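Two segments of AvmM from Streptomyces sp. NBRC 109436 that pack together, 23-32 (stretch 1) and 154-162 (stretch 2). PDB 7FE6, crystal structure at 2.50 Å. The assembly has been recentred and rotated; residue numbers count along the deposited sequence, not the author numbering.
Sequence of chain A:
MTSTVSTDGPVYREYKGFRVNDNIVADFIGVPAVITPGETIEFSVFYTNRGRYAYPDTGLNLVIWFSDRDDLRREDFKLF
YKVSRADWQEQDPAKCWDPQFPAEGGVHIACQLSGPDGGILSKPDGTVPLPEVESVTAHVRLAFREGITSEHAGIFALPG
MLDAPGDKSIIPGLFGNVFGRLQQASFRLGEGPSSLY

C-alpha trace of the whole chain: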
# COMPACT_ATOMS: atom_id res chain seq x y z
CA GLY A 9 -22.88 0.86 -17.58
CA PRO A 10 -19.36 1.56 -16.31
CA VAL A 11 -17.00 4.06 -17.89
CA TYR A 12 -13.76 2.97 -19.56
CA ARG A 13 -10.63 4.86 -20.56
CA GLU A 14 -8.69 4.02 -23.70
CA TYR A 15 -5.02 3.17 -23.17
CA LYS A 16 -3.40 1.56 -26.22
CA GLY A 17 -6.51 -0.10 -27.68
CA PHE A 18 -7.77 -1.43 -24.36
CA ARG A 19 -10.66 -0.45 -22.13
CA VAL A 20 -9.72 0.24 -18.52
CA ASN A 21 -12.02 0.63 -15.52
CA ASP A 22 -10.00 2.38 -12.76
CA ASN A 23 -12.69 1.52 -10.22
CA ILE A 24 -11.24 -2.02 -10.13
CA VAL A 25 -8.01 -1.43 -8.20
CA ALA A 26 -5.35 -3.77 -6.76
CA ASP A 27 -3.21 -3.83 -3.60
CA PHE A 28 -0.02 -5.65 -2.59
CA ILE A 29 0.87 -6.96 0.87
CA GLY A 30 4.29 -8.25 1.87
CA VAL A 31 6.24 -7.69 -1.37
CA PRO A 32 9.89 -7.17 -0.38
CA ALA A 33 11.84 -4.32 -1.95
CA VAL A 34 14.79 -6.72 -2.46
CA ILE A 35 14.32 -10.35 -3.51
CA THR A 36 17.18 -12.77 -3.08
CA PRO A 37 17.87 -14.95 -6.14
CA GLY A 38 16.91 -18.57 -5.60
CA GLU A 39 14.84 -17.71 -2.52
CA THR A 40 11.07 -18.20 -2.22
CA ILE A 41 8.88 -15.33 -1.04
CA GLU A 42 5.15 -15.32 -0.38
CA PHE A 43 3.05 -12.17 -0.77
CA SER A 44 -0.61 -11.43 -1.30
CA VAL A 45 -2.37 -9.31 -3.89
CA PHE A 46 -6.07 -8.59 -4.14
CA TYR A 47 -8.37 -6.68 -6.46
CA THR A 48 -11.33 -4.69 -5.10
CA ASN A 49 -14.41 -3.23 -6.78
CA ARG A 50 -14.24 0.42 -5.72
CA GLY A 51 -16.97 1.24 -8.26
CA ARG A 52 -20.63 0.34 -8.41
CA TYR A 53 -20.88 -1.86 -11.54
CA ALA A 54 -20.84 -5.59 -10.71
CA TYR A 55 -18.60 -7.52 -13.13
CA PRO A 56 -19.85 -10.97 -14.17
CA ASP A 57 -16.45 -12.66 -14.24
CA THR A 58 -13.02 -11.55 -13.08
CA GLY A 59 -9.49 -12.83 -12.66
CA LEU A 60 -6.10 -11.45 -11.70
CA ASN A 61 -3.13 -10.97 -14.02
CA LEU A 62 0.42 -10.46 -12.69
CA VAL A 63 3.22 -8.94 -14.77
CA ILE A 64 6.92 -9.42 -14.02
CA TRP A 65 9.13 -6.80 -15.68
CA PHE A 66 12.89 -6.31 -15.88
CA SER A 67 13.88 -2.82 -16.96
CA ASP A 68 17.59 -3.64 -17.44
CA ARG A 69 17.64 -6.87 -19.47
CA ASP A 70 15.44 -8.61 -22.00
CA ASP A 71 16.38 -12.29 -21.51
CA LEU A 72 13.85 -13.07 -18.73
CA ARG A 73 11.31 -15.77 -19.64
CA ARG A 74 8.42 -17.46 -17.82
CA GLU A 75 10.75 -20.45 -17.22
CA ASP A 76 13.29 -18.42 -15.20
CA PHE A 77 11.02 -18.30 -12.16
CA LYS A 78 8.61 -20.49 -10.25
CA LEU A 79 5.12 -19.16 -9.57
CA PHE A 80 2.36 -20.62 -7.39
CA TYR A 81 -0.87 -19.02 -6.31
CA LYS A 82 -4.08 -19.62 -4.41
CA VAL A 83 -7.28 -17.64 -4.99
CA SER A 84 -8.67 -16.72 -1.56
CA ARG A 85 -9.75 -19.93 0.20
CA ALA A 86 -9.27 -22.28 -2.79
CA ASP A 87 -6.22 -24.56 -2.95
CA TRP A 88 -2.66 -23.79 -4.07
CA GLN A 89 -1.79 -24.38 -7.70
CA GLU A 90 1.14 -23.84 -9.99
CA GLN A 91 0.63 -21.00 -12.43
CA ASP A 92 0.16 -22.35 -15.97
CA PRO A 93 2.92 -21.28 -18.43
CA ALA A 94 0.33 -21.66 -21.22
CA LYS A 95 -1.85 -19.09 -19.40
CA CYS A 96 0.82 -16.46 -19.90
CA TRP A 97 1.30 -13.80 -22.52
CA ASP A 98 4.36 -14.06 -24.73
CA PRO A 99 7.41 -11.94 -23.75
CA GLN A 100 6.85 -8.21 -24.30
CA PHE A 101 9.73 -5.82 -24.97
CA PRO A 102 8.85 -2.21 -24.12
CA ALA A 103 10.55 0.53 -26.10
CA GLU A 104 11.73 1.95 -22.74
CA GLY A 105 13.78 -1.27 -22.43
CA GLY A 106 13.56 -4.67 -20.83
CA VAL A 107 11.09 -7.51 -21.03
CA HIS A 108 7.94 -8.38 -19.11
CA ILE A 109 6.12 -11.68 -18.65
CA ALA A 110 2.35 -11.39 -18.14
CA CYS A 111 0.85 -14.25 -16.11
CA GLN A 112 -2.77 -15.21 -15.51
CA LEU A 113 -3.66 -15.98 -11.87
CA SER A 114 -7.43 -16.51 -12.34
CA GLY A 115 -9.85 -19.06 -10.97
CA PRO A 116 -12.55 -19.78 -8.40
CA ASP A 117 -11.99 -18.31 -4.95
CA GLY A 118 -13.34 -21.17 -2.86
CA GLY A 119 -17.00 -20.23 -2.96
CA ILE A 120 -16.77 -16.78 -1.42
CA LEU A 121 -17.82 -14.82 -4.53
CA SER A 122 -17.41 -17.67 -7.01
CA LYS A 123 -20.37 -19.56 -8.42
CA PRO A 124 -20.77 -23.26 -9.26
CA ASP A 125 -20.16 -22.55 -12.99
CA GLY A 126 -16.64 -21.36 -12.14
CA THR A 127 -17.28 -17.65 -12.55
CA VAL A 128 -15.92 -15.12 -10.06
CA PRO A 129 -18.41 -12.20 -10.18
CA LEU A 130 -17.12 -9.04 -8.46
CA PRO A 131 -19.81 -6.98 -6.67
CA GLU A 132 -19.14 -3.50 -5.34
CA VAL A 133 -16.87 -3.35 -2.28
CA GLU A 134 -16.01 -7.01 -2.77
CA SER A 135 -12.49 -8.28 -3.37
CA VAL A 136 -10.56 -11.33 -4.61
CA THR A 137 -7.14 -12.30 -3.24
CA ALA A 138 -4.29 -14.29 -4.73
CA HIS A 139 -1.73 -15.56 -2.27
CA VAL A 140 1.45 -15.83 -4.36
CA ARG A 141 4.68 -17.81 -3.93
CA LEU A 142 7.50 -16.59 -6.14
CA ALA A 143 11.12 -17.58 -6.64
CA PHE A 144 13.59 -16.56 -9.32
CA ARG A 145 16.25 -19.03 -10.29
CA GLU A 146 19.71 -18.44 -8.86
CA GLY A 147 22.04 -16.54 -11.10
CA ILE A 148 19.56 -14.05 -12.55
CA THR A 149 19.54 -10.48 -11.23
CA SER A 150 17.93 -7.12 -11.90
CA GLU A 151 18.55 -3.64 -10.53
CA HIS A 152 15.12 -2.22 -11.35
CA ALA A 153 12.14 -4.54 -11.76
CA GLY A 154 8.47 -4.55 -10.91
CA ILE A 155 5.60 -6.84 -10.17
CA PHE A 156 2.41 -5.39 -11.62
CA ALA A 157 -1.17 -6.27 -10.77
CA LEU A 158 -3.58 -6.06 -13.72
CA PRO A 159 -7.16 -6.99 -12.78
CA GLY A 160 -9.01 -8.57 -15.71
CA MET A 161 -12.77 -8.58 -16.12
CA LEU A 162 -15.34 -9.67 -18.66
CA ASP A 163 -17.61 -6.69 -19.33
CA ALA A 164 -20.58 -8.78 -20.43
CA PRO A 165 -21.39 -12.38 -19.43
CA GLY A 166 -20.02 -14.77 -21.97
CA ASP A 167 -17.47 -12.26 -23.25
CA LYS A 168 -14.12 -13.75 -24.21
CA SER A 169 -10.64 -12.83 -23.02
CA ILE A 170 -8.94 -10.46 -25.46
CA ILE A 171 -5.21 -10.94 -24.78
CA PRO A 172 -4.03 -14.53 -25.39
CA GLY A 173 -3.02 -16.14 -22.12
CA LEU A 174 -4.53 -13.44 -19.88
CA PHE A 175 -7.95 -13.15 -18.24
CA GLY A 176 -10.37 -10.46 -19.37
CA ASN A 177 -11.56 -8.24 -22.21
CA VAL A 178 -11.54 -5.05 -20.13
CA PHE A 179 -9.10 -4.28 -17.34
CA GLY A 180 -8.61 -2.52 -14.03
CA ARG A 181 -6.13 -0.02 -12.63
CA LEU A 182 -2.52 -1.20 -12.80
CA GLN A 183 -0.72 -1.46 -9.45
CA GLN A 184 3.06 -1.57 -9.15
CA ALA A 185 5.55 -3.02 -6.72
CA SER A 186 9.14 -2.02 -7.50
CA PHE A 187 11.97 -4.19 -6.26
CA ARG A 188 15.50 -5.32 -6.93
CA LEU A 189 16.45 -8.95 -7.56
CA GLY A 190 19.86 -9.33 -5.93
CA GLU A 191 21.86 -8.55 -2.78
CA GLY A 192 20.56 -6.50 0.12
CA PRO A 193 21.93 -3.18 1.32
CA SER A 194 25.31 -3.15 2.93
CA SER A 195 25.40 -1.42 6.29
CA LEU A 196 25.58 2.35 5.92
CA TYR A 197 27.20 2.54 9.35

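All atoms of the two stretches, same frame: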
# COMPACT_ATOMS: atom_id res chain seq x y z
N ASN A 23 -12.01 1.84 -11.47
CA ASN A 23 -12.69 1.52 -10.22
C ASN A 23 -12.30 0.15 -9.69
O ASN A 23 -12.54 -0.13 -8.51
CB ASN A 23 -14.21 1.59 -10.43
CG ASN A 23 -14.75 3.01 -10.36
OD1 ASN A 23 -14.19 3.87 -9.69
ND2 ASN A 23 -15.86 3.25 -11.06
N ILE A 24 -11.72 -0.70 -10.53
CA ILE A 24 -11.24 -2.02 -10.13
C ILE A 24 -9.74 -1.86 -9.88
O ILE A 24 -8.94 -1.86 -10.82
CB ILE A 24 -11.51 -3.09 -11.20
CG1 ILE A 24 -12.92 -2.95 -11.78
CG2 ILE A 24 -11.34 -4.47 -10.60
CD1 ILE A 24 -14.05 -3.08 -10.74
N VAL A 25 -9.37 -1.73 -8.60
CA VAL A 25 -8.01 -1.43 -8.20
C VAL A 25 -7.36 -2.70 -7.61
O VAL A 25 -8.02 -3.69 -7.36
CB VAL A 25 -7.97 -0.26 -7.19
CG1 VAL A 25 -8.80 0.91 -7.74
CG2 VAL A 25 -8.53 -0.69 -5.83
N ALA A 26 -6.05 -2.64 -7.36
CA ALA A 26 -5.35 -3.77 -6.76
C ALA A 26 -4.36 -3.30 -5.69
O ALA A 26 -3.75 -2.23 -5.81
CB ALA A 26 -4.63 -4.60 -7.81
N ASP A 27 -4.15 -4.14 -4.67
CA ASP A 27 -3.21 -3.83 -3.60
C ASP A 27 -2.28 -5.01 -3.34
O ASP A 27 -2.66 -6.17 -3.46
CB ASP A 27 -3.93 -3.47 -2.30
CG ASP A 27 -4.79 -2.23 -2.46
OD1 ASP A 27 -4.24 -1.18 -2.85
OD2 ASP A 27 -6.00 -2.30 -2.19
N PHE A 28 -1.03 -4.68 -2.98
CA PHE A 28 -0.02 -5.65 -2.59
C PHE A 28 0.18 -5.64 -1.08
O PHE A 28 0.11 -4.59 -0.43
CB PHE A 28 1.32 -5.36 -3.28
CG PHE A 28 1.35 -5.67 -4.76
CD1 PHE A 28 1.49 -6.98 -5.22
CD2 PHE A 28 1.32 -4.65 -5.71
CE1 PHE A 28 1.55 -7.27 -6.57
CE2 PHE A 28 1.38 -4.95 -7.08
CZ PHE A 28 1.48 -6.25 -7.50
N ILE A 29 0.46 -6.82 -0.52
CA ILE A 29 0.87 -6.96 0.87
C ILE A 29 2.09 -7.86 0.92
O ILE A 29 2.06 -8.97 0.37
CB ILE A 29 -0.25 -7.55 1.76
CG1 ILE A 29 -1.43 -6.59 1.89
CG2 ILE A 29 0.30 -7.86 3.16
CD1 ILE A 29 -1.13 -5.33 2.71
N GLY A 30 3.17 -7.40 1.56
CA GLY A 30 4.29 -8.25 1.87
C GLY A 30 5.28 -8.47 0.74
O GLY A 30 6.11 -9.38 0.84
N VAL A 31 5.22 -7.67 -0.32
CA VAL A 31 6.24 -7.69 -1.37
C VAL A 31 7.53 -7.07 -0.84
O VAL A 31 7.53 -5.89 -0.47
CB VAL A 31 5.76 -6.93 -2.62
CG1 VAL A 31 6.79 -7.09 -3.76
CG2 VAL A 31 4.40 -7.43 -3.03
N PRO A 32 8.65 -7.79 -0.82
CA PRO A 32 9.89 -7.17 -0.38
C PRO A 32 10.46 -6.28 -1.46
O PRO A 32 10.25 -6.49 -2.66
CB PRO A 32 10.80 -8.38 -0.11
CG PRO A 32 10.29 -9.45 -0.98
CD PRO A 32 8.82 -9.20 -1.19
N GLY A 154 9.76 -4.77 -11.55
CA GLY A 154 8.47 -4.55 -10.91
C GLY A 154 7.61 -5.78 -11.04
O GLY A 154 7.70 -6.54 -12.01
N ILE A 155 6.77 -5.98 -10.03
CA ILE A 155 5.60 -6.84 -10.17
C ILE A 155 4.40 -5.92 -10.34
O ILE A 155 4.22 -4.96 -9.57
CB ILE A 155 5.43 -7.77 -8.96
CG1 ILE A 155 6.73 -8.52 -8.70
CG2 ILE A 155 4.32 -8.75 -9.22
CD1 ILE A 155 6.74 -9.35 -7.41
N PHE A 156 3.57 -6.22 -11.33
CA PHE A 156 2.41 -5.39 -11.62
C PHE A 156 1.14 -6.21 -11.54
O PHE A 156 1.10 -7.36 -12.00
CB PHE A 156 2.49 -4.75 -13.00
CG PHE A 156 3.60 -3.76 -13.16
CD1 PHE A 156 4.92 -4.19 -13.38
CD2 PHE A 156 3.33 -2.39 -13.12
CE1 PHE A 156 5.93 -3.29 -13.56
CE2 PHE A 156 4.34 -1.47 -13.28
CZ PHE A 156 5.65 -1.92 -13.51
N ALA A 157 0.13 -5.64 -10.90
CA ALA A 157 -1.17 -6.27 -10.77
C ALA A 157 -2.12 -5.66 -11.80
O ALA A 157 -2.33 -4.45 -11.81
CB ALA A 157 -1.72 -6.10 -9.36
N LEU A 158 -2.68 -6.51 -12.66
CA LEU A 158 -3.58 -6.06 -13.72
C LEU A 158 -4.87 -6.85 -13.57
O LEU A 158 -4.97 -7.98 -14.08
CB LEU A 158 -2.97 -6.27 -15.10
CG LEU A 158 -3.90 -6.00 -16.29
CD1 LEU A 158 -4.21 -4.49 -16.45
CD2 LEU A 158 -3.35 -6.61 -17.56
N PRO A 159 -5.87 -6.30 -12.88
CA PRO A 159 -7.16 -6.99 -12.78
C PRO A 159 -7.83 -7.10 -14.14
O PRO A 159 -7.91 -6.13 -14.89
CB PRO A 159 -7.95 -6.11 -11.82
CG PRO A 159 -6.91 -5.27 -11.12
CD PRO A 159 -5.85 -5.04 -12.13
N GLY A 160 -8.27 -8.31 -14.49
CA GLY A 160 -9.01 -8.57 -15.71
C GLY A 160 -10.47 -8.88 -15.44
O GLY A 160 -10.80 -9.64 -14.51
N MET A 161 -11.35 -8.27 -16.22
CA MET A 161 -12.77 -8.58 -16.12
C MET A 161 -13.37 -8.76 -17.50
O MET A 161 -12.88 -8.25 -18.51
CB MET A 161 -13.54 -7.51 -15.33
CG MET A 161 -13.18 -6.07 -15.66
SD MET A 161 -11.81 -5.39 -14.69
CE MET A 161 -11.60 -6.65 -13.47
N LEU A 162 -14.47 -9.50 -17.51
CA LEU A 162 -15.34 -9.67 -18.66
C LEU A 162 -16.48 -8.68 -18.47
O LEU A 162 -17.26 -8.79 -17.52
CB LEU A 162 -15.82 -11.12 -18.74
CG LEU A 162 -14.71 -12.15 -19.00
CD1 LEU A 162 -15.26 -13.55 -19.09
CD2 LEU A 162 -13.98 -11.81 -20.28

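The two stretches are held together mainly by apolar side-chain packing, with a few contacts to backbone atoms. No hydrogen bond crosses between them. The strand of stretch 1, residues 24-29, runs roughly antiparallel to the strand of stretch 2, with 146° between their directions. Their axes approach to 7.0 Å. That spacing is too wide for backbone pairing and leaves room for a layer of side chains. Together the stretches bury 391 Å² against each other.

The side chains alternate, as expected for extended strands. In stretch 1, I24, A26 and F28 point their CA-to-CB bonds toward the other stretch, while V25 and D27 point away. In stretch 2, I155, A157, P159 and M161 point toward the partner, and F156 and L158 point away. The inward positions are all apolar, which suits a contact without polar partners. The carboxylate of D27 stays outside it.

Among the CA atoms facing each other across the stretches, those of the alanines are closest. The CA atoms of A26 and A157 are 6.3 Å apart, and A26 CB meets A157 CB at 3.6 Å. Two methyl groups fill this narrow gap. A26 CB also lies 4.1 Å from P159 CG, so this small side chain touches two residues of stretch 2.

Aliphatic contacts continue at the I24 end. I24 CG2 packs on P159 CB at 4.0 Å and on M161 CE at 3.6 Å. M161 has chi1 in p and chi2 in m, and its flexible chain brings the terminal methyl to I24. The P159 ring offers a compact apolar surface, and it has no backbone N-H to leave unpaired. Its CG also comes within 4.2 Å of V25 O, a contact with backbone rather than side chain.

F28 makes the aromatic contacts and has the largest covered area of any residue here, 75 Å². With chi1 in m, its long side chain reaches across to the backbone of stretch 2. F28 CZ lies 3.7 Å from A157 CB and 3.7 Å from I155 O. F28 CE1 is 4.1 Å from I155 CG2. The carbonyl carbon of F156 sits at the ring edge, with F28 CZ to F156 C at 4.1 Å. Thus F156 is approached through its backbone while its own side chain points away.

Beyond the strand, V31 adds a smaller contact. V31 CG1 lies 4.3 Å from I155 CD1. I155, with chi1 in m and chi2 in t, therefore touches both F28 and V31. In sequence, G30 precedes V31 and has phi 82°, a value that favours glycine.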